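Local coordinates for protein ribokinase (Staphylococcus aureus, PDB 3RY7) that phosphorylates D-ribose at O-5 with ATP and magnesium, giving D-ribose 5-phosphate for nucleotide and amino-acid synthesis or the pentose phosphate pathway, at residues A[209-213]-A[214-218]; A[228-232]-A[233-237]. All coordinates share one frame; numbering follows the deposited sequence.

Contact 1: A[209-213]-A[214-218]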
loop_
_atom_site.group_PDB
_atom_site.type_symbol
_atom_site.label_atom_id
_atom_site.label_comp_id
_atom_site.label_asym_id
_atom_site.label_seq_id
_atom_site.Cartn_x
_atom_site.Cartn_y
_atom_site.Cartn_z
ATOM N N ASN A 209 -1.136 -5.987 38.940
ATOM C CA ASN A 209 -0.757 -5.990 40.348
ATOM C C ASN A 209 0.615 -6.592 40.562
ATOM O O ASN A 209 1.378 -6.152 41.433
ATOM C CB ASN A 209 -1.807 -6.710 41.201
ATOM C CG ASN A 209 -2.972 -5.803 41.565
ATOM O OD1 ASN A 209 -2.801 -4.593 41.722
ATOM N ND2 ASN A 209 -4.161 -6.384 41.703
ATOM N N TYR A 210 0.931 -7.602 39.762
ATOM C CA TYR A 210 2.270 -8.149 39.775
ATOM C C TYR A 210 3.276 -7.062 39.416
ATOM O O TYR A 210 4.234 -6.835 40.161
ATOM C CB TYR A 210 2.425 -9.322 38.813
ATOM C CG TYR A 210 3.881 -9.659 38.653
ATOM C CD1 TYR A 210 4.588 -9.246 37.531
ATOM C CD2 TYR A 210 4.573 -10.329 39.661
ATOM C CE1 TYR A 210 5.930 -9.529 37.391
ATOM C CE2 TYR A 210 5.924 -10.613 39.537
ATOM C CZ TYR A 210 6.598 -10.213 38.396
ATOM O OH TYR A 210 7.940 -10.483 38.253
ATOM N N PHE A 211 3.061 -6.380 38.288
ATOM C CA PHE A 211 4.021 -5.357 37.849
ATOM C C PHE A 211 4.145 -4.190 38.825
ATOM O O PHE A 211 5.252 -3.744 39.126
ATOM C CB PHE A 211 3.765 -4.877 36.404
ATOM C CG PHE A 211 3.950 -5.965 35.385
ATOM C CD1 PHE A 211 5.179 -6.582 35.236
ATOM C CD2 PHE A 211 2.891 -6.411 34.623
ATOM C CE1 PHE A 211 5.358 -7.600 34.333
ATOM C CE2 PHE A 211 3.062 -7.432 33.718
ATOM C CZ PHE A 211 4.305 -8.029 33.570
ATOM N N LEU A 212 3.014 -3.701 39.319
ATOM C CA LEU A 212 3.032 -2.642 40.311
ATOM C C LEU A 212 3.827 -3.079 41.537
ATOM O O LEU A 212 4.593 -2.293 42.095
ATOM C CB LEU A 212 1.614 -2.240 40.704
ATOM C CG LEU A 212 0.801 -1.558 39.599
ATOM C CD1 LEU A 212 -0.699 -1.672 39.891
ATOM C CD2 LEU A 212 1.225 -0.105 39.423
ATOM N N SER A 213 3.669 -4.332 41.944
ATOM C CA SER A 213 4.304 -4.776 43.184
ATOM C C SER A 213 5.828 -4.791 43.059
ATOM O O SER A 213 6.542 -4.707 44.061
ATOM C CB SER A 213 3.790 -6.150 43.632
ATOM O OG SER A 213 4.461 -7.210 42.966
ATOM N N ILE A 214 6.332 -4.892 41.834
ATOM C CA ILE A 214 7.780 -4.936 41.659
ATOM C C ILE A 214 8.360 -3.582 41.256
ATOM O O ILE A 214 9.545 -3.475 40.900
ATOM C CB ILE A 214 8.238 -6.087 40.733
ATOM C CG1 ILE A 214 7.680 -5.925 39.316
ATOM C CG2 ILE A 214 7.831 -7.448 41.326
ATOM C CD1 ILE A 214 8.202 -6.988 38.379
ATOM N N GLY A 215 7.523 -2.548 41.345
ATOM C CA GLY A 215 7.995 -1.186 41.224
ATOM C C GLY A 215 7.697 -0.485 39.914
ATOM O O GLY A 215 8.018 0.701 39.770
ATOM N N ILE A 216 7.113 -1.202 38.953
ATOM C CA ILE A 216 6.699 -0.578 37.692
ATOM C C ILE A 216 5.439 0.261 37.910
ATOM O O ILE A 216 4.400 -0.257 38.322
ATOM C CB ILE A 216 6.438 -1.617 36.574
ATOM C CG1 ILE A 216 7.749 -2.290 36.144
ATOM C CG2 ILE A 216 5.791 -0.936 35.383
ATOM C CD1 ILE A 216 7.732 -3.800 36.215
ATOM N N LYS A 217 5.532 1.553 37.629
ATOM C CA LYS A 217 4.452 2.480 37.959
ATOM C C LYS A 217 3.251 2.447 37.010
ATOM O O LYS A 217 2.126 2.755 37.406
ATOM C CB LYS A 217 4.990 3.901 38.020
ATOM C CG LYS A 217 4.844 4.549 39.377
ATOM C CD LYS A 217 5.954 4.135 40.308
ATOM C CE LYS A 217 6.718 5.363 40.773
ATOM N NZ LYS A 217 7.224 5.227 42.179
ATOM N N THR A 218 3.499 2.098 35.754
ATOM C CA THR A 218 2.453 2.096 34.735
ATOM C C THR A 218 2.537 0.851 33.897
ATOM O O THR A 218 3.609 0.492 33.393
ATOM C CB THR A 218 2.569 3.281 33.805
ATOM O OG1 THR A 218 2.569 4.483 34.584
ATOM C CG2 THR A 218 1.398 3.276 32.801
HETATM O O HOH W 1 4.842 0.446 41.613
#
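F211 and I216 meet where helix 201-213 ends in a Schellman motif, a clear example of how a helix can be stopped and its chain turned toward a strand. G215, with positive phi (105°), is the C-prime residue. Its N donates to L212 O at 3.0 Å, while I216 N reaches back to F211 O at 3.2 Å. F211 O is gripped twice, since I214 N also donates to it, and the two donors arrive from opposite faces of the carbonyl plane.

The tightly packed side is the one facing strand 182-183. The side chains of F211 and I216 run side by side in the same direction, with F211 CD1 3.9 Å from I216 CD1, and both pack on I183 of that strand. Y210 CD1 sits over one face of the F211 ring, offset toward the rim. The side chain of I214 crosses that of Y210 at a slant: chi1 of 62° sets CG1 between backbone N and carbonyl carbon, over the last helical turn, and brings CD1 to 3.5 Å from Y210 CE1.

The other side, with S213, G215 and K217 exposed, is more open to solvent. S213 OG nevertheless folds back on the helix and donates to Y210 O at 2.8 Å. A water donates to L212 O and, weakly, to I216 O, so it bridges the helix end and the departing chain. Packing stays close here at L212, whose CA makes a CA-H...O contact with I216 O and whose CD2 methyl rests 3.4 Å from I216 O and 3.6 Å from K217 O.

Contact 2: A[228-232]-A[233-237]; sequences TYFAT and KNQSQ
T232, F230 and Q237 carry most of this antiparallel beta hairpin, in which strand 228-231 turns back into strand 236-239: T232 ties the turn, while F230 and Q237 form the paired, side-by-side part.

T232 organises the turn. Its OG1, placed between backbone N and carbonyl carbon by a chi1 of 66°, faces into the loop and accepts from Q235 N at 2.9 Å and, weakly, from N234 N. A water joins the same OG1 to Q235 NE2, so the side chain of Q235 is tied to the turn as well. The backbone closes the loop from T232 N to Q235 O at 3.0 Å, the donor standing above the carbonyl plane.

F230 and Q237 form the hydrogen-bonded pair. F230 N donates to Q237 O at 2.9 Å, almost straight (171°), and Q237 N returns the bond to F230 O. On the same face of the sheet their side chains lie alongside each other: F230 CE1 is 3.3 Å from Q237 CB, and the ring and the amide are turned 42° apart. Q235 crosses the ring obliquely at its CE2-CZ rim, with OE1 at the edge, near the ring plane, 3.5 Å from F230 CZ, and its amide nearly perpendicular to the ring.

A231 and S236 form the non-hydrogen-bonded pair. Y229 OH and S236 OG, 2.8 Å apart, share a hydrogen bond that links the strands through side chains.

In the fold, F230 packs on L271 and I275 of helix 271-283, whereas Y229 and A231 lie against helix 201-213; strand 218-222 pairs with 228-231 on its other edge.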
loop_
_atom_site.group_PDB
_atom_site.type_symbol
_atom_site.label_atom_id
_atom_site.label_comp_id
_atom_site.label_asym_id
_atom_site.label_seq_id
_atom_site.Cartn_x
_atom_site.Cartn_y
_atom_site.Cartn_z
ATOM N N THR A 228 -6.619 -2.532 24.337
ATOM C CA THR A 228 -5.521 -2.293 25.273
ATOM C C THR A 228 -6.029 -2.124 26.701
ATOM O O THR A 228 -6.972 -1.378 26.939
ATOM C CB THR A 228 -4.759 -0.991 24.937
ATOM O OG1 THR A 228 -4.610 -0.855 23.519
ATOM C CG2 THR A 228 -3.382 -1.000 25.602
ATOM N N TYR A 229 -5.385 -2.809 27.645
ATOM C CA TYR A 229 -5.623 -2.605 29.070
ATOM C C TYR A 229 -4.494 -1.786 29.707
ATOM O O TYR A 229 -3.316 -1.955 29.371
ATOM C CB TYR A 229 -5.752 -3.959 29.777
ATOM C CG TYR A 229 -5.898 -3.895 31.292
ATOM C CD1 TYR A 229 -4.850 -4.279 32.123
ATOM C CD2 TYR A 229 -7.082 -3.463 31.888
ATOM C CE1 TYR A 229 -4.965 -4.233 33.506
ATOM C CE2 TYR A 229 -7.211 -3.415 33.273
ATOM C CZ TYR A 229 -6.142 -3.802 34.076
ATOM O OH TYR A 229 -6.234 -3.764 35.447
ATOM N N PHE A 230 -4.849 -0.889 30.618
ATOM C CA PHE A 230 -3.826 -0.232 31.415
ATOM C C PHE A 230 -4.167 -0.116 32.904
ATOM O O PHE A 230 -5.326 -0.220 33.313
ATOM C CB PHE A 230 -3.410 1.108 30.803
ATOM C CG PHE A 230 -4.267 2.266 31.198
ATOM C CD1 PHE A 230 -5.388 2.592 30.464
ATOM C CD2 PHE A 230 -3.932 3.050 32.289
ATOM C CE1 PHE A 230 -6.175 3.672 30.805
ATOM C CE2 PHE A 230 -4.715 4.138 32.646
ATOM C CZ PHE A 230 -5.842 4.449 31.902
ATOM N N ALA A 231 -3.129 0.064 33.707
ATOM C CA ALA A 231 -3.266 0.233 35.148
ATOM C C ALA A 231 -2.119 1.057 35.744
ATOM O O ALA A 231 -0.962 0.973 35.298
ATOM C CB ALA A 231 -3.341 -1.125 35.829
ATOM N N THR A 232 -2.455 1.869 36.738
ATOM C CA THR A 232 -1.478 2.450 37.647
ATOM C C THR A 232 -1.971 2.106 39.049
ATOM O O THR A 232 -2.930 1.354 39.192
ATOM C CB THR A 232 -1.385 3.975 37.495
ATOM O OG1 THR A 232 -2.620 4.582 37.912
ATOM C CG2 THR A 232 -1.047 4.358 36.035
ATOM N N LYS A 233 -1.330 2.644 40.083
ATOM C CA LYS A 233 -1.834 2.455 41.444
ATOM C C LYS A 233 -3.238 3.053 41.560
ATOM O O LYS A 233 -4.076 2.523 42.287
ATOM C CB LYS A 233 -0.894 3.092 42.481
ATOM C CG LYS A 233 -0.826 4.619 42.423
ATOM C CD LYS A 233 0.122 5.165 43.487
ATOM C CE LYS A 233 0.216 6.689 43.437
ATOM N NZ LYS A 233 1.168 7.228 44.465
ATOM N N ASN A 234 -3.485 4.132 40.811
ATOM C CA ASN A 234 -4.756 4.873 40.842
ATOM C C ASN A 234 -5.789 4.536 39.758
ATOM O O ASN A 234 -6.981 4.810 39.929
ATOM C CB ASN A 234 -4.484 6.380 40.761
ATOM C CG ASN A 234 -3.823 6.921 42.006
ATOM O OD1 ASN A 234 -3.955 6.355 43.094
ATOM N ND2 ASN A 234 -3.100 8.030 41.854
ATOM N N GLN A 235 -5.339 3.984 38.635
ATOM C CA GLN A 235 -6.232 3.769 37.492
ATOM C C GLN A 235 -6.277 2.332 37.023
ATOM O O GLN A 235 -5.352 1.556 37.250
ATOM C CB GLN A 235 -5.837 4.658 36.320
ATOM C CG GLN A 235 -5.785 6.122 36.646
ATOM C CD GLN A 235 -5.590 6.943 35.400
ATOM O OE1 GLN A 235 -6.352 6.814 34.443
ATOM N NE2 GLN A 235 -4.566 7.782 35.394
ATOM N N SER A 236 -7.380 1.980 36.378
ATOM C CA SER A 236 -7.545 0.664 35.776
ATOM C C SER A 236 -8.605 0.813 34.707
ATOM O O SER A 236 -9.762 1.115 35.012
ATOM C CB SER A 236 -7.966 -0.385 36.806
ATOM O OG SER A 236 -7.955 -1.693 36.245
ATOM N N GLN A 237 -8.201 0.628 33.456
ATOM C CA GLN A 237 -9.097 0.844 32.331
ATOM C C GLN A 237 -8.814 -0.120 31.180
ATOM O O GLN A 237 -7.672 -0.514 30.934
ATOM C CB GLN A 237 -9.020 2.301 31.876
ATOM C CG GLN A 237 -10.089 2.728 30.886
ATOM C CD GLN A 237 -10.126 4.239 30.718
ATOM O OE1 GLN A 237 -9.647 4.973 31.585
ATOM N NE2 GLN A 237 -10.688 4.711 29.601
HETATM O O HOH W 2 -2.568 7.071 37.101
#

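Overall arrangement
Contacts 1 and 2 follow in series along the chain, their centres 11 Å apart at one end of the nine-stranded sheet. In contact 1 the chain leaves helix 201-213 and enters strand 218-222; the next strand, 228-231, pairs antiparallel with it and opens contact 2, whose second strand, 236-239, is the outermost on that side within the chain. The two turns touch: L212 CD1 lies 3.8 Å from T232 O, and T232 CG2 packs on T218 OG1. The same helix backs the hairpin through A208. From here strand 218-222 runs to the strand end and following loop, T222 to G227, that probably bind ATP.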